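Side-chain contacts in citrinin polyketide synthase (Monascus purpureus, PDB 5MPT), which builds the keto-aldehyde precursor of the mycotoxin citrinin by successive condensations of malonyl-CoA units, this chain being its C-methyltransferase domain: residues Asn266-Pro271 with Ala290-Glu295; Trp334-Glu337 with His342-Gln345; His349-Leu354 with Gly360-Thr365. One frame throughout, in Å; residues are numbered along the deposited sequence.

How the interactions relate
Interaction 2 is the buried one; interactions 1 and 3 are partly buried, and each includes one exposed charged residue, Arg292 or Lys351. Interaction 1 is mainly polar, a salt bridge with a backbone hydrogen bond, and joins the adenine-binding loop to the entry of helix 294-304. Interaction 2 is a ring packed on backbone within a single loop, and interaction 3 sets helix 347-356 on an outermost strand of the central sheet through apolar contacts and water. All three touch: Arg292 of interaction 1 probably shares a backbone hydrogen bond with Glu337 of interaction 2, Leu294 packs on Trp350 and Ile353 of interaction 3, and Gln345 of interaction 2 packs on Trp350.

Interaction 1 (Asn266-Pro271 with Ala290-Glu295); sequences NIESPP and ATRNLE. With SAH (S-adenosyl-L-homocysteine), chain B.
The carboxylate of Glu268 sits at the edge of the Arg292 guanidinium, the two planes 82° apart, so the salt bridge joins crossed groups rather than a flat, two-pronged pair. The other flat group is the adenine of S-adenosylhomocysteine: Ile267 CG1 and CD1 lie over one face of it, near N1 and C2. SAH N6 donates to Asn266 OD1 at 2.9 Å. Ile267 N donates to SAH N1 at 3.0 Å. Asn266 OD1 is shared, taking Glu268 N at 2.8 Å in an Asx turn inside a type I turn.

Arg292 NH1 reaches Glu268 OE1 at 3.0 Å on the syn side, though tilted 32° out of the carboxylate plane. The other oxygen is used differently: the backbone N of Arg292 donates to Glu268 OE2 at 2.8 Å, coming from above that plane. A single residue therefore holds both oxygens, while its CG and CD lie against them. Glu268 gets there with CG anti to its carbonyl carbon (chi1 -64°) and an extended chain running counter to Thr291, whose CB is 3.8 Å from Glu268 CG. Thr291 CG2 also meets Ile267 CG2 at 3.9 Å, the two side chains crossing nearly at right angles; its hydroxyl is bonded instead to Ser297 and to the carbonyl of Val288.

In this Rossmann-like methyltransferase, then, one short turn joins the adenine site and the Glu268-Arg292 pair. The doubly held carboxylate is probably ionised, and it links the cofactor loop to the segment just after catalytic His289.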
loop_
_atom_site.group_PDB
_atom_site.type_symbol
_atom_site.label_atom_id
_atom_site.label_comp_id
_atom_site.label_asym_id
_atom_site.label_seq_id
_atom_site.Cartn_x
_atom_site.Cartn_y
_atom_site.Cartn_z
ATOM N N ASN A 266 -7.603 0.706 -16.241
ATOM C CA ASN A 266 -6.213 0.297 -16.092
ATOM C C ASN A 266 -5.335 1.540 -16.100
ATOM O O ASN A 266 -5.342 2.303 -17.080
ATOM C CB ASN A 266 -5.833 -0.648 -17.228
ATOM C CG ASN A 266 -4.433 -1.205 -17.098
ATOM O OD1 ASN A 266 -3.583 -0.678 -16.394
ATOM N ND2 ASN A 266 -4.170 -2.253 -17.872
ATOM N N ILE A 267 -4.670 1.788 -14.970
ATOM C CA ILE A 267 -3.752 2.912 -14.798
ATOM C C ILE A 267 -2.740 3.000 -15.919
ATOM O O ILE A 267 -2.329 4.110 -16.293
ATOM C CB ILE A 267 -3.041 2.796 -13.439
ATOM C CG1 ILE A 267 -4.070 2.873 -12.314
ATOM C CG2 ILE A 267 -1.921 3.843 -13.294
ATOM C CD1 ILE A 267 -3.581 2.380 -10.951
ATOM N N GLU A 268 -2.318 1.847 -16.478
ATOM C CA GLU A 268 -1.270 1.838 -17.498
ATOM C C GLU A 268 -1.789 2.223 -18.874
ATOM O O GLU A 268 -0.979 2.554 -19.749
ATOM C CB GLU A 268 -0.609 0.452 -17.599
ATOM C CG GLU A 268 0.107 0.065 -16.328
ATOM C CD GLU A 268 1.017 -1.144 -16.467
ATOM O OE1 GLU A 268 1.250 -1.601 -17.620
ATOM O OE2 GLU A 268 1.501 -1.632 -15.426
ATOM N N SER A 269 -3.114 2.171 -19.086
ATOM C CA SER A 269 -3.686 2.440 -20.408
ATOM C C SER A 269 -3.780 3.934 -20.708
ATOM O O SER A 269 -4.037 4.742 -19.834
ATOM C CB SER A 269 -5.086 1.856 -20.511
ATOM O OG SER A 269 -5.064 0.449 -20.401
ATOM N N PRO A 270 -3.618 4.327 -21.965
ATOM C CA PRO A 270 -3.972 5.684 -22.341
ATOM C C PRO A 270 -5.438 5.939 -22.050
ATOM O O PRO A 270 -6.284 5.038 -22.192
ATOM C CB PRO A 270 -3.674 5.715 -23.845
ATOM C CG PRO A 270 -3.736 4.296 -24.249
ATOM C CD PRO A 270 -3.205 3.532 -23.134
ATOM N N PRO A 271 -5.787 7.147 -21.624
ATOM C CA PRO A 271 -7.201 7.449 -21.363
ATOM C C PRO A 271 -8.003 7.568 -22.638
ATOM O O PRO A 271 -7.578 8.242 -23.571
ATOM C CB PRO A 271 -7.152 8.815 -20.667
ATOM C CG PRO A 271 -5.681 9.129 -20.474
ATOM C CD PRO A 271 -4.927 8.317 -21.455
ATOM N N ALA A 290 2.284 -0.392 -8.290
ATOM C CA ALA A 290 2.191 -1.761 -8.800
ATOM C C ALA A 290 2.263 -1.816 -10.305
ATOM O O ALA A 290 2.252 -2.923 -10.869
ATOM C CB ALA A 290 0.878 -2.408 -8.342
ATOM N N THR A 291 2.387 -0.677 -10.954
ATOM C CA THR A 291 2.418 -0.665 -12.408
ATOM C C THR A 291 3.855 -0.801 -12.911
ATOM O O THR A 291 4.830 -0.680 -12.162
ATOM C CB THR A 291 1.767 0.609 -12.959
ATOM O OG1 THR A 291 2.528 1.774 -12.609
ATOM C CG2 THR A 291 0.351 0.770 -12.444
ATOM N N ARG A 292 3.977 -1.008 -14.228
ATOM C CA ARG A 292 5.271 -1.288 -14.824
ATOM C C ARG A 292 6.189 -0.079 -14.810
ATOM O O ARG A 292 7.401 -0.220 -14.629
ATOM C CB ARG A 292 5.057 -1.771 -16.253
ATOM C CG ARG A 292 4.379 -3.140 -16.345
ATOM C CD ARG A 292 4.076 -3.576 -17.794
ATOM N NE ARG A 292 3.653 -4.983 -17.812
ATOM C CZ ARG A 292 2.446 -5.382 -17.411
ATOM N NH1 ARG A 292 1.555 -4.498 -16.995
ATOM N NH2 ARG A 292 2.121 -6.664 -17.398
ATOM N N ASN A 293 5.646 1.105 -15.057
ATOM C CA ASN A 293 6.467 2.265 -15.391
ATOM C C ASN A 293 5.784 3.487 -14.808
ATOM O O ASN A 293 4.658 3.811 -15.189
ATOM C CB ASN A 293 6.657 2.390 -16.915
ATOM C CG ASN A 293 7.490 3.617 -17.313
ATOM O OD1 ASN A 293 7.174 4.758 -16.946
ATOM N ND2 ASN A 293 8.551 3.383 -18.086
ATOM N N LEU A 294 6.430 4.113 -13.820
ATOM C CA LEU A 294 5.771 5.184 -13.086
ATOM C C LEU A 294 5.568 6.415 -13.951
ATOM O O LEU A 294 4.559 7.118 -13.805
ATOM C CB LEU A 294 6.575 5.527 -11.836
ATOM C CG LEU A 294 6.639 4.420 -10.792
ATOM C CD1 LEU A 294 7.337 4.934 -9.545
ATOM C CD2 LEU A 294 5.250 3.855 -10.414
ATOM N N GLU A 295 6.515 6.706 -14.844
ATOM C CA GLU A 295 6.339 7.822 -15.784
ATOM C C GLU A 295 5.094 7.641 -16.641
ATOM O O GLU A 295 4.278 8.566 -16.799
ATOM C CB GLU A 295 7.559 7.949 -16.689
ATOM C CG GLU A 295 8.777 8.564 -16.032
ATOM C CD GLU A 295 9.877 8.879 -17.030
ATOM O OE1 GLU A 295 9.567 9.009 -18.236
ATOM O OE2 GLU A 295 11.046 8.992 -16.598
HETATM N N SAH B . -6.590 0.750 -2.806
HETATM C CA SAH B . -6.526 -0.706 -2.480
HETATM C CB SAH B . -5.310 -1.205 -1.709
HETATM C CG SAH B . -4.036 -1.313 -2.526
HETATM S SD SAH B . -4.120 -2.902 -3.422
HETATM C C SAH B . -7.792 -1.050 -1.646
HETATM O O SAH B . -8.145 -2.309 -1.797
HETATM O OXT SAH B . -8.359 -0.275 -0.917
HETATM C "C5'" SAH B . -3.691 -2.422 -5.116
HETATM C "C4'" SAH B . -4.960 -2.308 -5.936
HETATM O "O4'" SAH B . -4.538 -1.797 -7.220
HETATM C "C3'" SAH B . -5.691 -3.630 -6.205
HETATM O "O3'" SAH B . -7.081 -3.383 -6.019
HETATM C "C2'" SAH B . -5.343 -3.940 -7.671
HETATM O "O2'" SAH B . -6.391 -4.626 -8.352
HETATM C "C1'" SAH B . -5.174 -2.534 -8.234
HETATM N N9 SAH B . -4.362 -2.420 -9.440
HETATM C C8 SAH B . -3.200 -3.078 -9.744
HETATM N N7 SAH B . -2.722 -2.802 -10.933
HETATM C C5 SAH B . -3.640 -1.900 -11.454
HETATM C C6 SAH B . -3.716 -1.225 -12.688
HETATM N N6 SAH B . -2.837 -1.385 -13.685
HETATM N N1 SAH B . -4.759 -0.395 -12.880
HETATM C C2 SAH B . -5.663 -0.250 -11.907
HETATM N N3 SAH B . -5.699 -0.825 -10.704
HETATM C C4 SAH B . -4.652 -1.651 -10.540
#

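Interaction 2 (Trp334-Glu337 with His342-Gln345); sequences WLFE and HALQ. With EDO (1,2-ethanediol), chain D.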
loop_
_atom_site.group_PDB
_atom_site.type_symbol
_atom_site.label_atom_id
_atom_site.label_comp_id
_atom_site.label_asym_id
_atom_site.label_seq_id
_atom_site.Cartn_x
_atom_site.Cartn_y
_atom_site.Cartn_z
ATOM N N TRP A 334 6.124 -7.341 -8.471
ATOM C CA TRP A 334 7.377 -7.386 -9.212
ATOM C C TRP A 334 7.201 -6.970 -10.673
ATOM O O TRP A 334 7.973 -7.387 -11.555
ATOM C CB TRP A 334 7.978 -8.803 -9.109
ATOM C CG TRP A 334 8.212 -9.216 -7.701
ATOM C CD1 TRP A 334 7.418 -10.016 -6.933
ATOM C CD2 TRP A 334 9.281 -8.787 -6.862
ATOM N NE1 TRP A 334 7.947 -10.137 -5.667
ATOM C CE2 TRP A 334 9.094 -9.389 -5.602
ATOM C CE3 TRP A 334 10.385 -7.948 -7.053
ATOM C CZ2 TRP A 334 9.950 -9.174 -4.557
ATOM C CZ3 TRP A 334 11.243 -7.742 -6.012
ATOM C CH2 TRP A 334 11.025 -8.353 -4.773
ATOM N N LEU A 335 6.196 -6.158 -10.970
ATOM C CA LEU A 335 5.959 -5.780 -12.358
ATOM C C LEU A 335 6.845 -4.646 -12.844
ATOM O O LEU A 335 6.968 -4.464 -14.062
ATOM C CB LEU A 335 4.506 -5.399 -12.575
ATOM C CG LEU A 335 3.448 -6.491 -12.470
ATOM C CD1 LEU A 335 2.068 -5.919 -12.780
ATOM C CD2 LEU A 335 3.775 -7.625 -13.423
ATOM N N PHE A 336 7.444 -3.876 -11.940
ATOM C CA PHE A 336 8.246 -2.724 -12.339
ATOM C C PHE A 336 9.284 -3.113 -13.386
ATOM O O PHE A 336 9.933 -4.156 -13.288
ATOM C CB PHE A 336 8.929 -2.105 -11.110
ATOM C CG PHE A 336 9.721 -3.087 -10.259
ATOM C CD1 PHE A 336 11.063 -3.315 -10.513
ATOM C CD2 PHE A 336 9.118 -3.719 -9.186
ATOM C CE1 PHE A 336 11.783 -4.185 -9.744
ATOM C CE2 PHE A 336 9.825 -4.570 -8.393
ATOM C CZ PHE A 336 11.169 -4.814 -8.677
ATOM N N GLU A 337 9.414 -2.272 -14.411
ATOM C CA GLU A 337 10.419 -2.471 -15.448
ATOM C C GLU A 337 10.927 -1.123 -15.935
ATOM O O GLU A 337 11.230 -0.948 -17.119
ATOM C CB GLU A 337 9.861 -3.298 -16.608
ATOM C CG GLU A 337 8.502 -2.852 -17.043
ATOM C CD GLU A 337 7.918 -3.670 -18.193
ATOM O OE1 GLU A 337 8.063 -4.911 -18.192
ATOM O OE2 GLU A 337 7.288 -3.048 -19.076
ATOM N N HIS A 342 12.604 -2.026 -6.600
ATOM C CA HIS A 342 11.507 -2.388 -5.727
ATOM C C HIS A 342 10.320 -1.570 -6.187
ATOM O O HIS A 342 10.496 -0.482 -6.730
ATOM C CB HIS A 342 11.846 -2.099 -4.269
ATOM C CG HIS A 342 10.903 -2.718 -3.285
ATOM N ND1 HIS A 342 9.655 -2.196 -3.014
ATOM C CD2 HIS A 342 11.036 -3.812 -2.499
ATOM C CE1 HIS A 342 9.066 -2.938 -2.091
ATOM N NE2 HIS A 342 9.879 -3.931 -1.770
ATOM N N ALA A 343 9.119 -2.117 -6.020
ATOM C CA ALA A 343 7.925 -1.401 -6.464
ATOM C C ALA A 343 7.756 -0.085 -5.717
ATOM O O ALA A 343 7.389 0.931 -6.304
ATOM C CB ALA A 343 6.684 -2.274 -6.277
ATOM N N LEU A 344 7.998 -0.100 -4.418
ATOM C CA LEU A 344 7.804 1.066 -3.573
ATOM C C LEU A 344 8.967 2.042 -3.728
ATOM O O LEU A 344 10.119 1.637 -3.918
ATOM C CB LEU A 344 7.689 0.631 -2.116
ATOM C CG LEU A 344 6.601 -0.386 -1.771
ATOM C CD1 LEU A 344 6.586 -0.680 -0.280
ATOM C CD2 LEU A 344 5.228 0.063 -2.245
ATOM N N GLN A 345 8.666 3.328 -3.607
ATOM C CA GLN A 345 9.662 4.377 -3.803
ATOM C C GLN A 345 9.443 5.513 -2.813
ATOM O O GLN A 345 8.302 5.810 -2.433
ATOM C CB GLN A 345 9.629 4.922 -5.240
ATOM C CG GLN A 345 10.067 3.855 -6.280
ATOM C CD GLN A 345 11.505 3.391 -6.110
ATOM O OE1 GLN A 345 11.799 2.181 -6.119
ATOM N NE2 GLN A 345 12.416 4.337 -5.991
HETATM C C1 EDO D . 11.718 1.232 -1.553
HETATM O O1 EDO D . 12.477 1.964 -2.519
HETATM C C2 EDO D . 11.094 2.246 -0.607
HETATM O O2 EDO D . 12.084 3.236 -0.306
#
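Phe336 lays its ring over the backbone of His342 and Ala343, where the irregular loop between helices 321-327 and 347-356 of the Rossmann-like methyltransferase domain doubles back on itself. Van der Waals packing makes up the whole contact between 334-337 and 342-345. His342 C lies over one face of the ring, displaced toward its rim and 3.8 Å from Phe336 CE2. Ala343 N approaches the same CE2 more obliquely, at 3.5 Å, and Ala343 CB touches Phe336 CD2 at 4.1 Å. This placement follows from chi1 of 52°, which wedges CG between the backbone N and the carbonyl carbon. Trp334 CZ3 comes up at the edge of the Phe336 ring, in its plane, and both aromatic residues also touch helix 86-98.

The packing has a polar cost: His342 N is buried here and finds no partner in the model. The side chain of Ala343 is also about 4 Å from that of catalytic His289, so this turn of loop borders the active site.

Hydrogen bonds fix the side chain of His342, whose CB leaves the backbone away from 334-337. Its NE2 is bonded to Asp324, and its ring meets that of Trp333 almost at right angles. The remaining nitrogen, His342 ND1, accepts from Leu344 N at 3.0 Å, with the donor only 9° out of the imidazole plane.

Interaction 3 (His349-Leu354 with Gly360-Thr365); sequences HWKKIL and GHVDWT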
loop_
_atom_site.group_PDB
_atom_site.type_symbol
_atom_site.label_atom_id
_atom_site.label_comp_id
_atom_site.label_asym_id
_atom_site.label_seq_id
_atom_site.Cartn_x
_atom_site.Cartn_y
_atom_site.Cartn_z
ATOM N N HIS A 349 11.584 10.301 -5.037
ATOM C CA HIS A 349 11.535 9.687 -6.355
ATOM C C HIS A 349 10.207 9.962 -7.030
ATOM O O HIS A 349 10.154 10.259 -8.230
ATOM C CB HIS A 349 11.749 8.176 -6.240
ATOM C CG HIS A 349 11.648 7.458 -7.548
ATOM N ND1 HIS A 349 12.655 7.485 -8.489
ATOM C CD2 HIS A 349 10.656 6.702 -8.076
ATOM C CE1 HIS A 349 12.288 6.770 -9.537
ATOM N NE2 HIS A 349 11.086 6.275 -9.307
ATOM N N TRP A 350 9.116 9.813 -6.286
ATOM C CA TRP A 350 7.814 10.153 -6.832
ATOM C C TRP A 350 7.803 11.577 -7.371
ATOM O O TRP A 350 7.273 11.827 -8.447
ATOM C CB TRP A 350 6.741 9.972 -5.768
ATOM C CG TRP A 350 6.366 8.563 -5.513
ATOM C CD1 TRP A 350 6.744 7.786 -4.469
ATOM C CD2 TRP A 350 5.505 7.761 -6.323
ATOM N NE1 TRP A 350 6.172 6.545 -4.576
ATOM C CE2 TRP A 350 5.418 6.504 -5.721
ATOM C CE3 TRP A 350 4.816 7.987 -7.521
ATOM C CZ2 TRP A 350 4.657 5.466 -6.267
ATOM C CZ3 TRP A 350 4.065 6.960 -8.048
ATOM C CH2 TRP A 350 3.986 5.731 -7.441
ATOM N N LYS A 351 8.384 12.528 -6.637
ATOM C CA LYS A 351 8.420 13.903 -7.132
ATOM C C LYS A 351 9.178 13.984 -8.452
ATOM O O LYS A 351 8.756 14.686 -9.381
ATOM C CB LYS A 351 9.049 14.819 -6.082
ATOM C CG LYS A 351 9.186 16.267 -6.489
ATOM C CD LYS A 351 9.809 17.066 -5.359
ATOM C CE LYS A 351 10.007 18.556 -5.699
ATOM N NZ LYS A 351 8.824 19.385 -5.371
ATOM N N LYS A 352 10.297 13.268 -8.555
ATOM C CA LYS A 352 11.066 13.272 -9.797
ATOM C C LYS A 352 10.208 12.823 -10.967
ATOM O O LYS A 352 10.142 13.501 -11.999
ATOM C CB LYS A 352 12.297 12.379 -9.660
ATOM C CG LYS A 352 13.290 12.532 -10.807
ATOM C CD LYS A 352 14.412 11.498 -10.749
ATOM C CE LYS A 352 13.922 10.101 -11.134
ATOM N NZ LYS A 352 15.004 9.074 -11.100
ATOM N N ILE A 353 9.538 11.680 -10.823
ATOM C CA ILE A 353 8.671 11.187 -11.887
ATOM C C ILE A 353 7.599 12.216 -12.202
ATOM O O ILE A 353 7.393 12.592 -13.360
ATOM C CB ILE A 353 8.029 9.851 -11.485
ATOM C CG1 ILE A 353 9.107 8.790 -11.186
ATOM C CG2 ILE A 353 7.049 9.388 -12.553
ATOM C CD1 ILE A 353 9.891 8.350 -12.361
ATOM N N LEU A 354 6.880 12.655 -11.166
ATOM C CA LEU A 354 5.721 13.522 -11.337
ATOM C C LEU A 354 6.101 14.813 -12.041
ATOM O O LEU A 354 5.414 15.250 -12.968
ATOM C CB LEU A 354 5.103 13.805 -9.975
ATOM C CG LEU A 354 4.414 12.608 -9.349
ATOM C CD1 LEU A 354 4.245 12.818 -7.854
ATOM C CD2 LEU A 354 3.067 12.394 -10.004
ATOM N N GLY A 360 2.821 20.246 -11.796
ATOM C CA GLY A 360 3.420 21.545 -11.538
ATOM C C GLY A 360 3.794 21.805 -10.096
ATOM O O GLY A 360 4.572 22.718 -9.799
ATOM N N HIS A 361 3.251 21.007 -9.186
ATOM C CA HIS A 361 3.503 21.195 -7.763
ATOM C C HIS A 361 3.376 19.850 -7.083
ATOM O O HIS A 361 2.370 19.165 -7.277
ATOM C CB HIS A 361 2.520 22.166 -7.125
ATOM C CG HIS A 361 2.732 22.366 -5.652
ATOM N ND1 HIS A 361 3.684 23.226 -5.148
ATOM C CD2 HIS A 361 2.110 21.825 -4.574
ATOM C CE1 HIS A 361 3.627 23.222 -3.828
ATOM N NE2 HIS A 361 2.677 22.384 -3.454
ATOM N N VAL A 362 4.378 19.484 -6.287
ATOM C CA VAL A 362 4.373 18.229 -5.543
ATOM C C VAL A 362 4.663 18.521 -4.081
ATOM O O VAL A 362 5.602 19.261 -3.764
ATOM C CB VAL A 362 5.405 17.225 -6.081
ATOM C CG1 VAL A 362 5.348 15.930 -5.272
ATOM C CG2 VAL A 362 5.190 16.999 -7.602
ATOM N N ASP A 363 3.875 17.919 -3.198
ATOM C CA ASP A 363 4.084 18.029 -1.757
ATOM C C ASP A 363 3.734 16.683 -1.124
ATOM O O ASP A 363 3.123 15.812 -1.759
ATOM C CB ASP A 363 3.245 19.178 -1.184
ATOM C CG ASP A 363 3.762 19.695 0.179
ATOM O OD1 ASP A 363 4.733 19.141 0.736
ATOM O OD2 ASP A 363 3.192 20.696 0.681
ATOM N N TRP A 364 4.136 16.486 0.134
ATOM C CA TRP A 364 3.734 15.255 0.812
ATOM C C TRP A 364 3.729 15.449 2.315
ATOM O O TRP A 364 4.305 16.401 2.838
ATOM C CB TRP A 364 4.626 14.064 0.465
ATOM C CG TRP A 364 6.089 14.301 0.660
ATOM C CD1 TRP A 364 6.813 14.138 1.811
ATOM C CD2 TRP A 364 7.011 14.726 -0.339
ATOM N NE1 TRP A 364 8.128 14.457 1.586
ATOM C CE2 TRP A 364 8.276 14.813 0.268
ATOM C CE3 TRP A 364 6.885 15.061 -1.696
ATOM C CZ2 TRP A 364 9.408 15.212 -0.436
ATOM C CZ3 TRP A 364 8.005 15.457 -2.383
ATOM C CH2 TRP A 364 9.251 15.526 -1.753
ATOM N N THR A 365 3.022 14.543 2.992
ATOM C CA THR A 365 2.949 14.549 4.443
ATOM C C THR A 365 4.294 14.189 5.036
ATOM O O THR A 365 5.050 13.380 4.473
ATOM C CB THR A 365 1.898 13.557 4.932
ATOM O OG1 THR A 365 2.161 12.276 4.349
ATOM C CG2 THR A 365 0.509 14.006 4.505
HETATM O O HOH W 1 6.637 20.857 -6.388
HETATM O O HOH W 2 8.540 19.189 -2.517
#
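Lys351 runs fully extended from helix 347-356, with chi1, chi2 and chi3 all near 180°, and turns only at its last bond (chi4 88°); this carries its methylenes slantwise across Val362 and brings the ammonium beside the strand backbone. Lys351 CG is 3.9 Å from Val362 CB. One step farther out, Lys351 CD meets Trp364 CZ3 at 3.8 Å, at the edge of the indole and close to its plane, the two side chains crossing nearly at right angles; Val362 CG1 also lies at the edge of that ring. Deeper in, Val362 CG2 packs on Leu354 CB at 4.0 Å.

The ammonium reaches the strand through water. One water takes a weak bond from Lys351 NZ and also accepts from Val362 N, at 2.6 Å. A second accepts from Lys351 NZ at 2.9 Å and donates to Val362 O, so both backbone polar atoms of Val362 are bridged to one charge.

Helix 347-356 runs nearly antiparallel to strand 361-364, their local axes 9.0 Å apart. The strand pairs with 375-381 in the 3-2-1-4-5-7-6 sheet, and the helix covers that border: the helix-on-sheet layer of a class I, Rossmann-like methyltransferase.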